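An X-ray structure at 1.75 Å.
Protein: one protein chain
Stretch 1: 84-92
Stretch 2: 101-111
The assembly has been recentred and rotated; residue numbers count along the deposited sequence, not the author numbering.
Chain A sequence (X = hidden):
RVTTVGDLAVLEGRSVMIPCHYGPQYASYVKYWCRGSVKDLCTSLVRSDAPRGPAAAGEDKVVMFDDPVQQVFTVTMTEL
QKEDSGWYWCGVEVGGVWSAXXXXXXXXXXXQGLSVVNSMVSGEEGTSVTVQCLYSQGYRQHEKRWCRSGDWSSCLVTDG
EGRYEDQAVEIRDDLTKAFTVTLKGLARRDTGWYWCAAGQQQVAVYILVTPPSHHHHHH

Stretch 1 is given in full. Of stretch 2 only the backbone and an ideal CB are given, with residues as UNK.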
ATOM      1  N   ASP A  84      -4.132 -14.035   1.191  1.00 35.04           N
ATOM      2  CA  ASP A  84      -2.949 -13.902   2.058  1.00 33.01           C
ATOM      3  C   ASP A  84      -3.218 -13.093   3.328  1.00 36.54           C
ATOM      4  O   ASP A  84      -2.369 -13.049   4.237  1.00 33.46           O
ATOM      5  CB  ASP A  84      -1.774 -13.281   1.269  1.00 31.37           C
ATOM      6  CG  ASP A  84      -1.277 -14.164   0.175  1.00 37.04           C
ATOM      7  OD1 ASP A  84      -1.166 -15.385   0.427  1.00 41.58           O
ATOM      8  OD2 ASP A  84      -0.951 -13.668  -0.933  1.00 36.35           O
ATOM      9  N   SER A  85      -4.393 -12.484   3.458  1.00 31.41           N
ATOM     10  CA  SER A  85      -4.716 -11.714   4.653  1.00 32.77           C
ATOM     11  C   SER A  85      -4.685 -12.569   5.918  1.00 33.07           C
ATOM     12  O   SER A  85      -5.117 -13.718   5.907  1.00 35.36           O
ATOM     13  CB  SER A  85      -6.113 -11.124   4.527  1.00 35.79           C
ATOM     14  OG  SER A  85      -6.205 -10.227   3.471  1.00 34.63           O
ATOM     15  N   GLY A  86      -4.228 -11.983   7.020  1.00 33.15           N
ATOM     16  CA  GLY A  86      -4.217 -12.688   8.283  1.00 34.26           C
ATOM     17  C   GLY A  86      -3.029 -12.312   9.141  1.00 33.90           C
ATOM     18  O   GLY A  86      -2.315 -11.329   8.890  1.00 31.96           O
ATOM     19  N   TRP A  87      -2.888 -13.088  10.194  1.00 32.44           N
ATOM     20  CA  TRP A  87      -1.841 -12.855  11.171  1.00 32.28           C
ATOM     21  C   TRP A  87      -0.561 -13.580  10.766  1.00 29.89           C
ATOM     22  O   TRP A  87      -0.606 -14.731  10.303  1.00 32.27           O
ATOM     23  CB  TRP A  87      -2.301 -13.335  12.554  1.00 35.39           C
ATOM     24  CG  TRP A  87      -3.311 -12.408  13.157  1.00 33.64           C
ATOM     25  CD1 TRP A  87      -4.669 -12.548  13.139  1.00 38.15           C
ATOM     26  CD2 TRP A  87      -3.042 -11.193  13.851  1.00 34.32           C
ATOM     27  NE1 TRP A  87      -5.251 -11.493  13.781  1.00 36.36           N
ATOM     28  CE2 TRP A  87      -4.285 -10.649  14.244  1.00 35.08           C
ATOM     29  CE3 TRP A  87      -1.868 -10.503  14.187  1.00 35.42           C
ATOM     30  CZ2 TRP A  87      -4.388  -9.431  14.925  1.00 37.20           C
ATOM     31  CZ3 TRP A  87      -1.975  -9.292  14.904  1.00 38.38           C
ATOM     32  CH2 TRP A  87      -3.227  -8.769  15.250  1.00 37.24           C
ATOM     33  N   TYR A  88       0.560 -12.901  10.996  1.00 32.06           N
ATOM     34  CA  TYR A  88       1.900 -13.424  10.750  1.00 32.31           C
ATOM     35  C   TYR A  88       2.803 -13.151  11.950  1.00 31.92           C
ATOM     36  O   TYR A  88       2.555 -12.241  12.755  1.00 31.65           O
ATOM     37  CB  TYR A  88       2.491 -12.776   9.509  1.00 29.46           C
ATOM     38  CG  TYR A  88       1.807 -13.168   8.222  1.00 29.97           C
ATOM     39  CD1 TYR A  88       0.612 -12.559   7.831  1.00 29.90           C
ATOM     40  CD2 TYR A  88       2.330 -14.157   7.422  1.00 30.00           C
ATOM     41  CE1 TYR A  88       0.001 -12.905   6.637  1.00 31.40           C
ATOM     42  CE2 TYR A  88       1.715 -14.530   6.228  1.00 31.84           C
ATOM     43  CZ  TYR A  88       0.543 -13.897   5.851  1.00 32.99           C
ATOM     44  OH  TYR A  88      -0.039 -14.269   4.671  1.00 31.35           O
ATOM     45  N   TRP A  89       3.864 -13.963  12.071  1.00 31.48           N
ATOM     46  CA  TRP A  89       4.792 -13.882  13.209  1.00 31.30           C
ATOM     47  C   TRP A  89       6.241 -13.858  12.751  1.00 29.87           C
ATOM     48  O   TRP A  89       6.624 -14.663  11.921  1.00 32.29           O
ATOM     49  CB  TRP A  89       4.652 -15.078  14.161  1.00 31.01           C
ATOM     50  CG  TRP A  89       3.306 -15.232  14.699  1.00 33.49           C
ATOM     51  CD1 TRP A  89       2.214 -15.777  14.041  1.00 34.16           C
ATOM     52  CD2 TRP A  89       2.841 -14.843  15.986  1.00 34.40           C
ATOM     53  NE1 TRP A  89       1.124 -15.746  14.862  1.00 36.24           N
ATOM     54  CE2 TRP A  89       1.469 -15.162  16.044  1.00 34.40           C
ATOM     55  CE3 TRP A  89       3.434 -14.222  17.099  1.00 35.11           C
ATOM     56  CZ2 TRP A  89       0.697 -14.917  17.185  1.00 38.37           C
ATOM     57  CZ3 TRP A  89       2.658 -13.967  18.204  1.00 38.83           C
ATOM     58  CH2 TRP A  89       1.300 -14.322  18.234  1.00 36.95           C
ATOM     59  N   CYS A  90       6.995 -12.881  13.245  1.00 28.35           N
ATOM     60  CA  CYS A  90       8.456 -12.922  13.312  1.00 29.06           C
ATOM     61  C   CYS A  90       8.855 -13.925  14.373  1.00 32.12           C
ATOM     62  O   CYS A  90       8.320 -13.857  15.481  1.00 31.50           O
ATOM     63  CB  CYS A  90       9.010 -11.559  13.758  1.00 28.14           C
ATOM     64  SG  CYS A  90       8.655 -10.094  12.840  1.00 32.48           S
ATOM     65  N   GLY A  91       9.792 -14.830  14.074  1.00 31.49           N
ATOM     66  CA  GLY A  91      10.290 -15.753  15.095  1.00 31.86           C
ATOM     67  C   GLY A  91      11.803 -15.911  15.074  1.00 32.81           C
ATOM     68  O   GLY A  91      12.447 -15.805  14.031  1.00 29.16           O
ATOM     69  N   VAL A  92      12.364 -16.194  16.256  1.00 33.96           N
ATOM     70  CA  VAL A  92      13.755 -16.638  16.398  1.00 31.57           C
ATOM     71  C   VAL A  92      13.723 -18.070  16.914  1.00 34.18           C
ATOM     72  O   VAL A  92      13.009 -18.369  17.879  1.00 34.15           O
ATOM     73  CB  VAL A  92      14.578 -15.758  17.346  1.00 29.62           C
ATOM     74  CG1 VAL A  92      16.037 -16.298  17.403  1.00 34.91           C
ATOM     75  CG2 VAL A  92      14.565 -14.237  16.964  1.00 34.04           C
ATOM     76  N   UNK A 101       9.452 -13.579  24.251  1.00 36.42           N
ATOM     77  CA  UNK A 101      10.691 -12.842  24.068  1.00 36.45           C
ATOM     78  C   UNK A 101      11.259 -12.989  22.654  1.00 36.44           C
ATOM     79  O   UNK A 101      12.169 -12.236  22.315  1.00 36.87           O
ATOM     80  CB  UNK A 101      11.725 -13.311  25.093  1.00 36.45           C
ATOM     81  N   UNK A 102      10.819 -13.972  21.869  1.00 32.36           N
ATOM     82  CA  UNK A 102      11.498 -14.282  20.604  1.00 32.49           C
ATOM     83  C   UNK A 102      10.505 -14.338  19.451  1.00 34.55           C
ATOM     84  O   UNK A 102      10.797 -14.913  18.392  1.00 32.16           O
ATOM     85  CB  UNK A 102      12.250 -15.610  20.710  1.00 32.49           C
ATOM     86  N   UNK A 103       9.331 -13.732  19.633  1.00 32.88           N
ATOM     87  CA  UNK A 103       8.346 -13.691  18.541  1.00 33.15           C
ATOM     88  C   UNK A 103       7.613 -12.340  18.592  1.00 34.40           C
ATOM     89  O   UNK A 103       7.622 -11.627  19.603  1.00 32.11           O
ATOM     90  CB  UNK A 103       7.357 -14.853  18.647  1.00 33.15           C
ATOM     91  N   UNK A 104       6.983 -11.976  17.477  1.00 31.47           N
ATOM     92  CA  UNK A 104       6.182 -10.762  17.435  1.00 32.60           C
ATOM     93  C   UNK A 104       5.179 -10.945  16.306  1.00 33.22           C
ATOM     94  O   UNK A 104       5.514 -11.552  15.285  1.00 34.16           O
ATOM     95  CB  UNK A 104       7.043  -9.514  17.233  1.00 32.60           C
ATOM     96  N   UNK A 105       3.933 -10.486  16.499  1.00 30.46           N
ATOM     97  CA  UNK A 105       2.928 -10.696  15.474  1.00 31.70           C
ATOM     98  C   UNK A 105       2.566  -9.383  14.782  1.00 29.67           C
ATOM     99  O   UNK A 105       2.737  -8.283  15.318  1.00 33.18           O
ATOM    100  CB  UNK A 105       1.679 -11.339  16.081  1.00 31.70           C
ATOM    101  N   UNK A 106       1.937  -9.526  13.625  1.00 31.96           N
ATOM    102  CA  UNK A 106       1.237  -8.388  13.035  1.00 35.32           C
ATOM    103  C   UNK A 106       0.211  -8.945  12.075  1.00 31.96           C
ATOM    104  O   UNK A 106       0.310 -10.079  11.605  1.00 30.16           O
ATOM    105  CB  UNK A 106       2.197  -7.427  12.330  1.00 35.32           C
ATOM    106  N   UNK A 107      -0.780  -8.119  11.783  1.00 32.93           N
ATOM    107  CA  UNK A 107      -1.855  -8.518  10.905  1.00 32.29           C
ATOM    108  C   UNK A 107      -1.646  -7.817   9.577  1.00 31.19           C
ATOM    109  O   UNK A 107      -1.300  -6.644   9.548  1.00 30.84           O
ATOM    110  CB  UNK A 107      -3.224  -8.190  11.505  1.00 32.29           C
ATOM    111  N   UNK A 108      -1.859  -8.545   8.489  1.00 31.38           N
ATOM    112  CA  UNK A 108      -1.776  -7.999   7.134  1.00 31.83           C
ATOM    113  C   UNK A 108      -3.160  -8.139   6.502  1.00 31.11           C
ATOM    114  O   UNK A 108      -3.702  -9.243   6.427  1.00 31.90           O
ATOM    115  CB  UNK A 108      -0.707  -8.711   6.302  1.00 31.83           C
ATOM    116  N   UNK A 109      -3.736  -7.018   6.083  1.00 31.45           N
ATOM    117  CA  UNK A 109      -5.055  -7.009   5.444  1.00 32.66           C
ATOM    118  C   UNK A 109      -4.835  -6.642   3.992  1.00 31.74           C
ATOM    119  O   UNK A 109      -4.393  -5.530   3.698  1.00 35.39           O
ATOM    120  CB  UNK A 109      -6.020  -6.037   6.126  1.00 32.66           C
ATOM    121  N   UNK A 110      -5.106  -7.579   3.089  1.00 32.20           N
ATOM    122  CA  UNK A 110      -4.884  -7.366   1.669  1.00 31.39           C
ATOM    123  C   UNK A 110      -6.225  -6.981   1.064  1.00 34.96           C
ATOM    124  O   UNK A 110      -7.170  -7.768   1.091  1.00 36.45           O
ATOM    125  CB  UNK A 110      -4.294  -8.605   0.993  1.00 31.39           C
ATOM    126  N   UNK A 111      -6.299  -5.785   0.506  1.00 34.52           N
ATOM    127  CA  UNK A 111      -7.590  -5.199   0.166  1.00 35.16           C
ATOM    128  C   UNK A 111      -7.746  -5.059  -1.338  1.00 33.86           C
ATOM    129  O   UNK A 111      -6.794  -4.813  -2.089  1.00 34.08           O
ATOM    130  CB  UNK A 111      -7.754  -3.836   0.841  1.00 35.16           C
TER

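The two stretches run antiparallel, their axes 161° apart and 4.4 Å at closest approach; along the extended strand, positions 103 to 108 alternate between the face carrying Trp-87 and Trp-89 and the face carrying Tyr-88 and Cys-90.

Position 101 has nothing of stretch 1 near its CB, and almost any residue would suit; it is Asp-101, without contact here. At position 102 the CB points sideways, 4.0 Å from Val-92 O, and the backbone O accepts from Val-92 N at 2.9 Å. A small or branched apolar residue would match the neighbouring valine; Val-102 brings its CB 4.1 Å from Val-92 CB.

Position 103 lies on the tryptophan face opposite Gly-91, which leaves room for a medium-sized side chain, polar or apolar. Thr-103 adopts rotamer p, with CG2 4.2 Å from Gly-91 CA and OG1 4.1 Å from Trp-89 CE3.

On the other face, position 104 has its CB 4.5 Å from Cys-90 CB, and several small or apolar residues could sit there. Ala-104 adds only a methyl group; its backbone pairs with Cys-90 in both directions.

The CB of position 105 lies 3.5 Å from Trp-89 CZ3 and 4.1 Å from Trp-87 CE3. With indole so close, a small residue is easily accommodated, although a longer one could extend past the rings. Ser-105 places its CB over the face of the six-membered ring of Trp-89, 3.5 Å from the centroid, a CH-pi contact.

Position 106 shares the face of Tyr-88, whose N donates to the backbone O of 106 at 2.9 Å. An aliphatic side chain would suit this apolar neighbour, and Leu-106 places CD2 4.0 Å from Tyr-88 CB.

At position 107 the CB is 3.8 Å from Trp-87 CZ3, beside a broad indole face that could receive an aliphatic or aromatic residue. His-107 sets its CB 3.6 Å from the centroid of the six-membered ring, almost on the normal, while the imidazole directs its edge at the five-membered ring, with planes at 67°.

The CB of position 108 lies 4.3 Å from Tyr-88 CE1; beside this ring a branched or long aliphatic residue fits well. Ile-108 extends CD1 to 3.7 Å from Tyr-88 CD1.

Position 109 points away and tolerates much; it is Asn-109. At position 110 the CB points toward stretch 1, 3.5 Å from Ser-85 OG, and the backbone N donates to that OG at 2.9 Å. A compact apolar residue would suit, and Val-110 reaches Asp-84 CB with CG2 at 4.4 Å. Position 111 points away, with nothing of stretch 1 near its CB, so stretch 1 sets no preference; it is Ile-111, without contact here.

Stretch 2 101-111: DVTASLHINVI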
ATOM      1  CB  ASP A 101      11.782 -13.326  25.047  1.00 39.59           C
ATOM      2  CG  ASP A 101      11.530 -12.887  26.505  1.00 50.03           C
ATOM      3  OD1 ASP A 101      10.894 -11.836  26.726  1.00 46.08           O
ATOM      4  OD2 ASP A 101      12.024 -13.595  27.420  1.00 44.33           O
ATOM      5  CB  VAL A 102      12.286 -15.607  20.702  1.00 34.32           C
ATOM      6  CG1 VAL A 102      13.493 -15.374  21.581  1.00 36.64           C
ATOM      7  CG2 VAL A 102      11.453 -16.738  21.236  1.00 34.33           C
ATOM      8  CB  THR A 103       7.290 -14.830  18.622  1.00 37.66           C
ATOM      9  OG1 THR A 103       6.515 -14.665  19.828  1.00 38.03           O
ATOM     10  CG2 THR A 103       7.902 -16.269  18.566  1.00 37.63           C
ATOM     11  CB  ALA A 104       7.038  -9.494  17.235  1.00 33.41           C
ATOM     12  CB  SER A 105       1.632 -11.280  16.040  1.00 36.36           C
ATOM     13  OG  SER A 105       1.187 -10.436  17.087  1.00 38.76           O
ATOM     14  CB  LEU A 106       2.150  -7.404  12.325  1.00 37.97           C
ATOM     15  CG  LEU A 106       2.476  -7.777  10.875  1.00 38.96           C
ATOM     16  CD1 LEU A 106       3.242  -6.704  10.230  1.00 44.17           C
ATOM     17  CD2 LEU A 106       3.253  -9.056  10.911  1.00 40.27           C
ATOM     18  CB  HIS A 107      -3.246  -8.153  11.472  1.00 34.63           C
ATOM     19  CG  HIS A 107      -4.375  -8.667  10.631  1.00 33.91           C
ATOM     20  ND1 HIS A 107      -4.987  -7.903   9.659  1.00 34.92           N
ATOM     21  CD2 HIS A 107      -4.970  -9.883  10.586  1.00 33.69           C
ATOM     22  CE1 HIS A 107      -5.923  -8.624   9.062  1.00 35.84           C
ATOM     23  NE2 HIS A 107      -5.926  -9.830   9.602  1.00 35.83           N
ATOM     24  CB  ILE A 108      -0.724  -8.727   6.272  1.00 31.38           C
ATOM     25  CG1 ILE A 108       0.642  -8.653   6.920  1.00 34.24           C
ATOM     26  CG2 ILE A 108      -0.697  -8.145   4.885  1.00 33.85           C
ATOM     27  CD1 ILE A 108       1.793  -9.476   6.156  1.00 35.66           C
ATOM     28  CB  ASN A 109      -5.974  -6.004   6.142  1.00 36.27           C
ATOM     29  CG  ASN A 109      -7.394  -6.061   5.604  1.00 37.82           C
ATOM     30  OD1 ASN A 109      -7.837  -7.105   5.113  1.00 44.12           O
ATOM     31  ND2 ASN A 109      -8.096  -4.937   5.677  1.00 44.15           N
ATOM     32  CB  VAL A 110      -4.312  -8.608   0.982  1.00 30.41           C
ATOM     33  CG1 VAL A 110      -3.985  -8.282  -0.483  1.00 30.73           C
ATOM     34  CG2 VAL A 110      -3.058  -9.051   1.663  1.00 30.59           C
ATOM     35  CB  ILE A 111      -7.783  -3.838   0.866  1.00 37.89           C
ATOM     36  CG1 ILE A 111      -6.694  -2.897   0.537  1.00 37.66           C
ATOM     37  CG2 ILE A 111      -7.785  -4.046   2.385  1.00 38.94           C
ATOM     38  CD1 ILE A 111      -6.858  -1.518   1.266  1.00 46.01           C
TER
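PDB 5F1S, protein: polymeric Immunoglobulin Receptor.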